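Local coordinates for putative lipoprotein (Bacteroides thetaiotaomicron, PDB 4Q1Z) that is of unknown function but, as a putative lipoprotein of the DUF4876 family, is probably anchored to a bacterial membrane, at residues F149-L161 with V314-P326. Numbering follows the deposited sequence.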
ATOM      1  N   PHE A 149       7.620   0.185  -9.081  1.00 43.37           N
ATOM      2  CA  PHE A 149       8.274   0.183  -7.783  1.00 40.70           C
ATOM      3  C   PHE A 149       9.588   0.884  -7.936  1.00 44.39           C
ATOM      4  O   PHE A 149      10.363   0.503  -8.811  1.00 45.62           O
ATOM      5  CB  PHE A 149       8.501  -1.264  -7.267  1.00 41.77           C
ATOM      6  CG  PHE A 149       9.172  -1.335  -5.917  1.00 42.30           C
ATOM      7  CD1 PHE A 149      10.538  -1.054  -5.778  1.00 44.08           C
ATOM      8  CD2 PHE A 149       8.453  -1.702  -4.783  1.00 44.76           C
ATOM      9  CE1 PHE A 149      11.149  -1.047  -4.521  1.00 44.23           C
ATOM     10  CE2 PHE A 149       9.077  -1.755  -3.528  1.00 47.51           C
ATOM     11  CZ  PHE A 149      10.420  -1.419  -3.406  1.00 44.81           C
ATOM     12  N   ALA A 150       9.880   1.845  -7.048  1.00 39.68           N
ATOM     13  CA  ALA A 150      11.150   2.550  -7.035  1.00 39.36           C
ATOM     14  C   ALA A 150      11.626   2.884  -5.609  1.00 43.68           C
ATOM     15  O   ALA A 150      10.819   3.033  -4.681  1.00 40.81           O
ATOM     16  CB  ALA A 150      11.041   3.845  -7.851  1.00 39.76           C
ATOM     17  N   ASN A 151      12.958   3.008  -5.462  1.00 41.34           N
ATOM     18  CA  ASN A 151      13.616   3.540  -4.273  1.00 40.97           C
ATOM     19  C   ASN A 151      14.139   4.912  -4.698  1.00 45.01           C
ATOM     20  O   ASN A 151      14.507   5.101  -5.862  1.00 45.08           O
ATOM     21  CB  ASN A 151      14.703   2.616  -3.686  1.00 41.39           C
ATOM     22  CG  ASN A 151      15.973   2.520  -4.483  1.00 51.33           C
ATOM     23  OD1 ASN A 151      16.010   1.903  -5.534  1.00 49.75           O
ATOM     24  ND2 ASN A 151      17.049   3.113  -3.991  1.00 45.44           N
ATOM     25  N   LEU A 152      14.074   5.888  -3.820  1.00 41.74           N
ATOM     26  CA  LEU A 152      14.482   7.236  -4.206  1.00 41.14           C
ATOM     27  C   LEU A 152      15.902   7.522  -3.785  1.00 45.04           C
ATOM     28  O   LEU A 152      16.433   6.852  -2.907  1.00 43.50           O
ATOM     29  CB  LEU A 152      13.532   8.338  -3.626  1.00 40.28           C
ATOM     30  CG  LEU A 152      12.004   8.140  -3.656  1.00 41.99           C
ATOM     31  CD1 LEU A 152      11.343   9.325  -3.078  1.00 41.35           C
ATOM     32  CD2 LEU A 152      11.467   7.941  -5.074  1.00 41.86           C
ATOM     33  N   THR A 153      16.487   8.565  -4.390  1.00 44.05           N
ATOM     34  CA  THR A 153      17.809   9.089  -4.076  1.00 44.48           C
ATOM     35  C   THR A 153      17.684  10.344  -3.153  1.00 50.07           C
ATOM     36  O   THR A 153      16.709  11.099  -3.296  1.00 49.70           O
ATOM     37  CB  THR A 153      18.575   9.425  -5.368  1.00 45.01           C
ATOM     38  OG1 THR A 153      19.962   9.635  -5.051  1.00 44.39           O
ATOM     39  CG2 THR A 153      18.024  10.640  -6.089  1.00 39.97           C
ATOM     40  N   PRO A 154      18.670  10.639  -2.258  1.00 47.30           N
ATOM     41  CA  PRO A 154      19.875   9.843  -1.895  1.00 47.26           C
ATOM     42  C   PRO A 154      19.471   8.501  -1.291  1.00 52.06           C
ATOM     43  O   PRO A 154      18.590   8.506  -0.439  1.00 52.06           O
ATOM     44  CB  PRO A 154      20.583  10.745  -0.855  1.00 48.55           C
ATOM     45  CG  PRO A 154      20.033  12.123  -1.107  1.00 52.02           C
ATOM     46  CD  PRO A 154      18.606  11.873  -1.452  1.00 47.53           C
ATOM     47  N   GLY A 155      20.050   7.388  -1.779  1.00 49.15           N
ATOM     48  CA  GLY A 155      19.799   6.024  -1.304  1.00 48.68           C
ATOM     49  C   GLY A 155      19.700   5.934   0.204  1.00 55.35           C
ATOM     50  O   GLY A 155      18.695   5.458   0.726  1.00 54.94           O
ATOM     51  N   THR A 156      20.722   6.463   0.914  1.00 54.24           N
ATOM     52  CA  THR A 156      20.741   6.617   2.377  1.00 53.92           C
ATOM     53  C   THR A 156      20.413   8.061   2.705  1.00 55.05           C
ATOM     54  O   THR A 156      20.917   8.962   2.050  1.00 54.70           O
ATOM     55  CB  THR A 156      22.095   6.209   2.975  1.00 66.38           C
ATOM     56  OG1 THR A 156      22.516   4.969   2.395  1.00 70.01           O
ATOM     57  CG2 THR A 156      22.049   6.106   4.517  1.00 65.27           C
ATOM     58  N   ALA A 157      19.581   8.285   3.709  1.00 53.15           N
ATOM     59  CA  ALA A 157      19.180   9.629   4.134  1.00 53.38           C
ATOM     60  C   ALA A 157      20.403  10.493   4.496  1.00 56.95           C
ATOM     61  O   ALA A 157      21.356  10.020   5.127  1.00 55.85           O
ATOM     62  CB  ALA A 157      18.220   9.549   5.311  1.00 53.89           C
ATOM     63  N   THR A 158      20.373  11.750   4.046  1.00 53.15           N
ATOM     64  CA  THR A 158      21.438  12.712   4.266  1.00 53.12           C
ATOM     65  C   THR A 158      20.887  14.130   4.257  1.00 57.31           C
ATOM     66  O   THR A 158      19.859  14.406   3.629  1.00 57.26           O
ATOM     67  CB  THR A 158      22.572  12.547   3.240  1.00 59.39           C
ATOM     68  OG1 THR A 158      23.551  13.543   3.516  1.00 61.57           O
ATOM     69  CG2 THR A 158      22.108  12.675   1.806  1.00 56.94           C
ATOM     70  N   THR A 159      21.587  15.020   4.970  1.00 53.58           N
ATOM     71  CA  THR A 159      21.279  16.443   5.078  1.00 53.73           C
ATOM     72  C   THR A 159      21.839  17.158   3.839  1.00 58.15           C
ATOM     73  O   THR A 159      21.388  18.256   3.530  1.00 58.00           O
ATOM     74  CB  THR A 159      21.821  17.007   6.413  1.00 60.23           C
ATOM     75  OG1 THR A 159      23.193  16.599   6.618  1.00 55.71           O
ATOM     76  CG2 THR A 159      20.956  16.589   7.603  1.00 56.75           C
ATOM     77  N   LYS A 160      22.818  16.523   3.133  1.00 55.26           N
ATOM     78  CA  LYS A 160      23.423  16.975   1.873  1.00 55.80           C
ATOM     79  C   LYS A 160      22.306  17.014   0.821  1.00 61.90           C
ATOM     80  O   LYS A 160      21.693  15.986   0.519  1.00 60.44           O
ATOM     81  CB  LYS A 160      24.570  16.032   1.476  1.00 57.82           C
ATOM     82  CG  LYS A 160      25.945  16.647   1.584  1.00 74.25           C
ATOM     83  CD  LYS A 160      26.486  16.681   3.014  1.00 80.85           C
ATOM     84  CE  LYS A 160      27.694  17.584   3.121  1.00 84.87           C
ATOM     85  NZ  LYS A 160      28.892  17.020   2.435  1.00 92.22           N
ATOM     86  N   LEU A 161      21.955  18.217   0.372  1.00 62.49           N
ATOM     87  CA  LEU A 161      20.801  18.388  -0.496  1.00 63.32           C
ATOM     88  C   LEU A 161      21.100  18.449  -1.980  1.00 65.88           C
ATOM     89  O   LEU A 161      21.814  19.353  -2.455  1.00 65.35           O
ATOM     90  CB  LEU A 161      20.001  19.637  -0.105  1.00 65.03           C
ATOM     91  CG  LEU A 161      19.286  19.617   1.275  1.00 70.02           C
ATOM     92  CD1 LEU A 161      18.360  20.801   1.411  1.00 70.62           C
ATOM     93  CD2 LEU A 161      18.517  18.291   1.523  1.00 71.04           C
ATOM     94  N   VAL A 314      14.383   5.990   7.521  1.00 44.44           N
ATOM     95  CA  VAL A 314      15.646   6.657   7.853  1.00 42.93           C
ATOM     96  C   VAL A 314      16.355   5.890   8.985  1.00 50.09           C
ATOM     97  O   VAL A 314      15.777   4.961   9.561  1.00 50.93           O
ATOM     98  CB  VAL A 314      15.445   8.152   8.231  1.00 44.93           C
ATOM     99  CG1 VAL A 314      14.963   9.000   7.046  1.00 43.44           C
ATOM    100  CG2 VAL A 314      14.545   8.310   9.453  1.00 44.24           C
ATOM    101  N   ASN A 315      17.619   6.283   9.272  1.00 47.84           N
ATOM    102  CA  ASN A 315      18.530   5.714  10.268  1.00 48.87           C
ATOM    103  C   ASN A 315      17.913   5.628  11.652  1.00 55.47           C
ATOM    104  O   ASN A 315      17.968   4.579  12.274  1.00 55.09           O
ATOM    105  CB  ASN A 315      19.821   6.552  10.359  1.00 47.78           C
ATOM    106  CG  ASN A 315      20.612   6.753   9.094  1.00 54.05           C
ATOM    107  OD1 ASN A 315      20.097   7.114   8.035  1.00 49.47           O
ATOM    108  ND2 ASN A 315      21.910   6.617   9.210  1.00 45.63           N
ATOM    109  N   ASN A 316      17.370   6.753  12.144  1.00 54.47           N
ATOM    110  CA  ASN A 316      16.772   6.903  13.473  1.00 55.35           C
ATOM    111  C   ASN A 316      15.926   8.162  13.518  1.00 61.19           C
ATOM    112  O   ASN A 316      15.732   8.790  12.482  1.00 60.79           O
ATOM    113  CB  ASN A 316      17.847   6.938  14.565  1.00 53.72           C
ATOM    114  CG  ASN A 316      19.049   7.747  14.213  1.00 65.24           C
ATOM    115  OD1 ASN A 316      18.963   8.936  13.932  1.00 64.17           O
ATOM    116  ND2 ASN A 316      20.192   7.090  14.146  1.00 55.39           N
ATOM    117  N   GLU A 317      15.435   8.542  14.707  1.00 60.17           N
ATOM    118  CA  GLU A 317      14.564   9.707  14.888  1.00 61.61           C
ATOM    119  C   GLU A 317      15.265  11.077  14.642  1.00 67.62           C
ATOM    120  O   GLU A 317      14.571  12.104  14.597  1.00 67.27           O
ATOM    121  CB  GLU A 317      13.897   9.693  16.274  1.00 64.22           C
ATOM    122  CG  GLU A 317      14.818   9.387  17.449  1.00 81.15           C
ATOM    123  CD  GLU A 317      15.002   7.917  17.777  1.00107.88           C
ATOM    124  OE1 GLU A 317      15.849   7.267  17.120  1.00 83.66           O
ATOM    125  OE2 GLU A 317      14.319   7.420  18.705  1.00107.33           O
ATOM    126  N   SER A 318      16.603  11.083  14.421  1.00 65.09           N
ATOM    127  CA  SER A 318      17.387  12.302  14.196  1.00 65.48           C
ATOM    128  C   SER A 318      17.407  12.755  12.746  1.00 68.57           C
ATOM    129  O   SER A 318      17.846  13.873  12.469  1.00 68.83           O
ATOM    130  CB  SER A 318      18.826  12.098  14.659  1.00 71.28           C
ATOM    131  OG  SER A 318      19.660  11.592  13.622  1.00 84.70           O
ATOM    132  N   LYS A 319      16.972  11.898  11.822  1.00 64.47           N
ATOM    133  CA  LYS A 319      17.056  12.184  10.397  1.00 63.87           C
ATOM    134  C   LYS A 319      15.759  12.798   9.815  1.00 70.06           C
ATOM    135  O   LYS A 319      15.354  12.429   8.710  1.00 69.25           O
ATOM    136  CB  LYS A 319      17.431  10.880   9.654  1.00 65.05           C
ATOM    137  CG  LYS A 319      18.731  10.218  10.124  1.00 62.86           C
ATOM    138  CD  LYS A 319      19.927  10.571   9.247  1.00 65.71           C
ATOM    139  CE  LYS A 319      21.164  10.789  10.089  1.00 76.92           C
ATOM    140  NZ  LYS A 319      22.339  11.165   9.265  1.00 78.87           N
HETATM  141  N   MSE A 320      15.126  13.759  10.505  1.00 69.73           N
HETATM  142  CA  MSE A 320      13.878  14.340   9.952  1.00 70.46           C
HETATM  143  C   MSE A 320      14.170  15.455   8.932  1.00 72.35           C
HETATM  144  O   MSE A 320      13.305  15.770   8.104  1.00 72.29           O
HETATM  145  CB  MSE A 320      12.875  14.845  11.020  1.00 74.15           C
HETATM  146  CG  MSE A 320      13.178  14.438  12.446  1.00 83.46           C
HETATM  147 SE   MSE A 320      14.563  15.599  13.121  0.75 95.47          SE
HETATM  148  CE  MSE A 320      13.835  17.442  12.560  1.00 92.98           C
ATOM    149  N   ASN A 321      15.390  16.025   8.990  1.00 66.29           N
ATOM    150  CA  ASN A 321      15.906  17.088   8.124  1.00 64.87           C
ATOM    151  C   ASN A 321      16.727  16.477   6.945  1.00 64.74           C
ATOM    152  O   ASN A 321      17.415  17.191   6.202  1.00 64.89           O
ATOM    153  CB  ASN A 321      16.763  18.054   8.979  1.00 69.13           C
ATOM    154  CG  ASN A 321      17.847  17.393   9.827  1.00102.92           C
ATOM    155  OD1 ASN A 321      17.869  16.166  10.064  1.00 94.78           O
ATOM    156  ND2 ASN A 321      18.765  18.208  10.333  1.00 98.43           N
ATOM    157  N   ALA A 322      16.609  15.153   6.770  1.00 56.66           N
ATOM    158  CA  ALA A 322      17.296  14.381   5.756  1.00 54.71           C
ATOM    159  C   ALA A 322      16.296  13.588   4.850  1.00 56.13           C
ATOM    160  O   ALA A 322      16.642  12.532   4.304  1.00 55.11           O
ATOM    161  CB  ALA A 322      18.264  13.435   6.444  1.00 55.79           C
ATOM    162  N   LYS A 323      15.068  14.114   4.680  1.00 51.45           N
ATOM    163  CA  LYS A 323      14.013  13.488   3.867  1.00 49.44           C
ATOM    164  C   LYS A 323      14.251  13.616   2.349  1.00 50.23           C
ATOM    165  O   LYS A 323      14.752  14.643   1.890  1.00 49.95           O
ATOM    166  CB  LYS A 323      12.648  14.109   4.215  1.00 50.43           C
ATOM    167  CG  LYS A 323      12.060  13.552   5.498  1.00 40.74           C
ATOM    168  CD  LYS A 323      10.705  14.140   5.914  1.00 43.72           C
ATOM    169  CE  LYS A 323       9.554  14.121   4.896  1.00 48.76           C
ATOM    170  NZ  LYS A 323       9.250  12.778   4.318  1.00 45.51           N
ATOM    171  N   ARG A 324      13.863  12.579   1.571  1.00 44.52           N
ATOM    172  CA  ARG A 324      13.938  12.586   0.104  1.00 44.13           C
ATOM    173  C   ARG A 324      12.561  12.238  -0.515  1.00 51.41           C
ATOM    174  O   ARG A 324      12.398  12.317  -1.733  1.00 53.95           O
ATOM    175  CB  ARG A 324      15.068  11.692  -0.468  1.00 43.51           C
ATOM    176  CG  ARG A 324      15.120  10.218  -0.034  1.00 43.95           C
ATOM    177  CD  ARG A 324      16.036  10.085   1.151  1.00 43.68           C
ATOM    178  NE  ARG A 324      16.479   8.719   1.375  1.00 48.19           N
ATOM    179  CZ  ARG A 324      16.053   7.917   2.344  1.00 52.74           C
ATOM    180  NH1 ARG A 324      15.098   8.314   3.176  1.00 34.30           N
ATOM    181  NH2 ARG A 324      16.572   6.707   2.483  1.00 44.00           N
ATOM    182  N   VAL A 325      11.562  11.896   0.314  1.00 47.27           N
ATOM    183  CA  VAL A 325      10.209  11.670  -0.179  1.00 46.71           C
ATOM    184  C   VAL A 325       9.514  13.052  -0.127  1.00 55.03           C
ATOM    185  O   VAL A 325       9.524  13.714   0.933  1.00 55.56           O
ATOM    186  CB  VAL A 325       9.388  10.568   0.588  1.00 48.48           C
ATOM    187  CG1 VAL A 325       7.971  10.440   0.034  1.00 47.40           C
ATOM    188  CG2 VAL A 325      10.076   9.210   0.552  1.00 47.74           C
ATOM    189  N   PRO A 326       8.898  13.505  -1.242  1.00 50.45           N
ATOM    190  CA  PRO A 326       8.139  14.760  -1.179  1.00 50.51           C
ATOM    191  C   PRO A 326       7.046  14.691  -0.086  1.00 53.79           C
ATOM    192  O   PRO A 326       6.345  13.677   0.045  1.00 51.33           O
ATOM    193  CB  PRO A 326       7.558  14.878  -2.589  1.00 52.36           C
ATOM    194  CG  PRO A 326       8.459  14.008  -3.454  1.00 54.79           C
ATOM    195  CD  PRO A 326       8.778  12.868  -2.571  1.00 50.24           C
TER
HETATM  196  O   HOH W   1      18.795   6.319   5.620  1.00 53.33           O
HETATM  197  O   HOH W   2      18.213  12.471   1.900  1.00 49.38           O
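The loop that follows strand 148-152 runs past the loop 314-326, their CA atoms 6.7 Å apart at Thr-153 and Arg-324 and 4.5 Å at Thr-159 and Ala-322. Arg-324 carries the contact. Its CG sits between the backbone N and the carbonyl carbon (chi1 54°), and a bend at chi2 turns the chain past the Pro-154 ring. The edge of the guanidinium then meets two successive carbonyls. NE donates to Pro-154 O at 2.8 Å, nearly in line with the C=O. NH2 donates to Gly-155 O at 3.0 Å; that bond is almost straight (171° at the hydrogen), but the donor stands above the carbonyl plane. Both oxygens lie in the guanidinium plane, and Ala-157 N lies over one face. The peptide bond before Pro-154 is cis, and the two bonds hold the carbonyls of Pro-154 and Gly-155, directly after it. Glu-312, which ends strand 307-312, pairs with Arg-324 NH1, while Gly-263 O takes a bond from NH2. An alanine in place of Arg-324 would probably leave the two carbonyls without these donors and Glu-312 with Lys-323 as its remaining salt-bridge partner of the two. Farther along, Ala-157 CB packs on Val-314 CG1 at 3.7 Å and on Ala-322 CB. Two waters bridge the loops: one lies between Ala-157 N and the side-chain OD1 of Asn-315, the other joins the backbones at Thr-158 N and Ala-322 O. At the other end, Leu-152 CD1 touches Val-325 CG2 at 3.8 Å, the two side chains crossing at about a right angle. Strand 265-269 lies between strands 148-152 and 307-312 in the mixed sheet, so this contact joins loops from strands on either side of it.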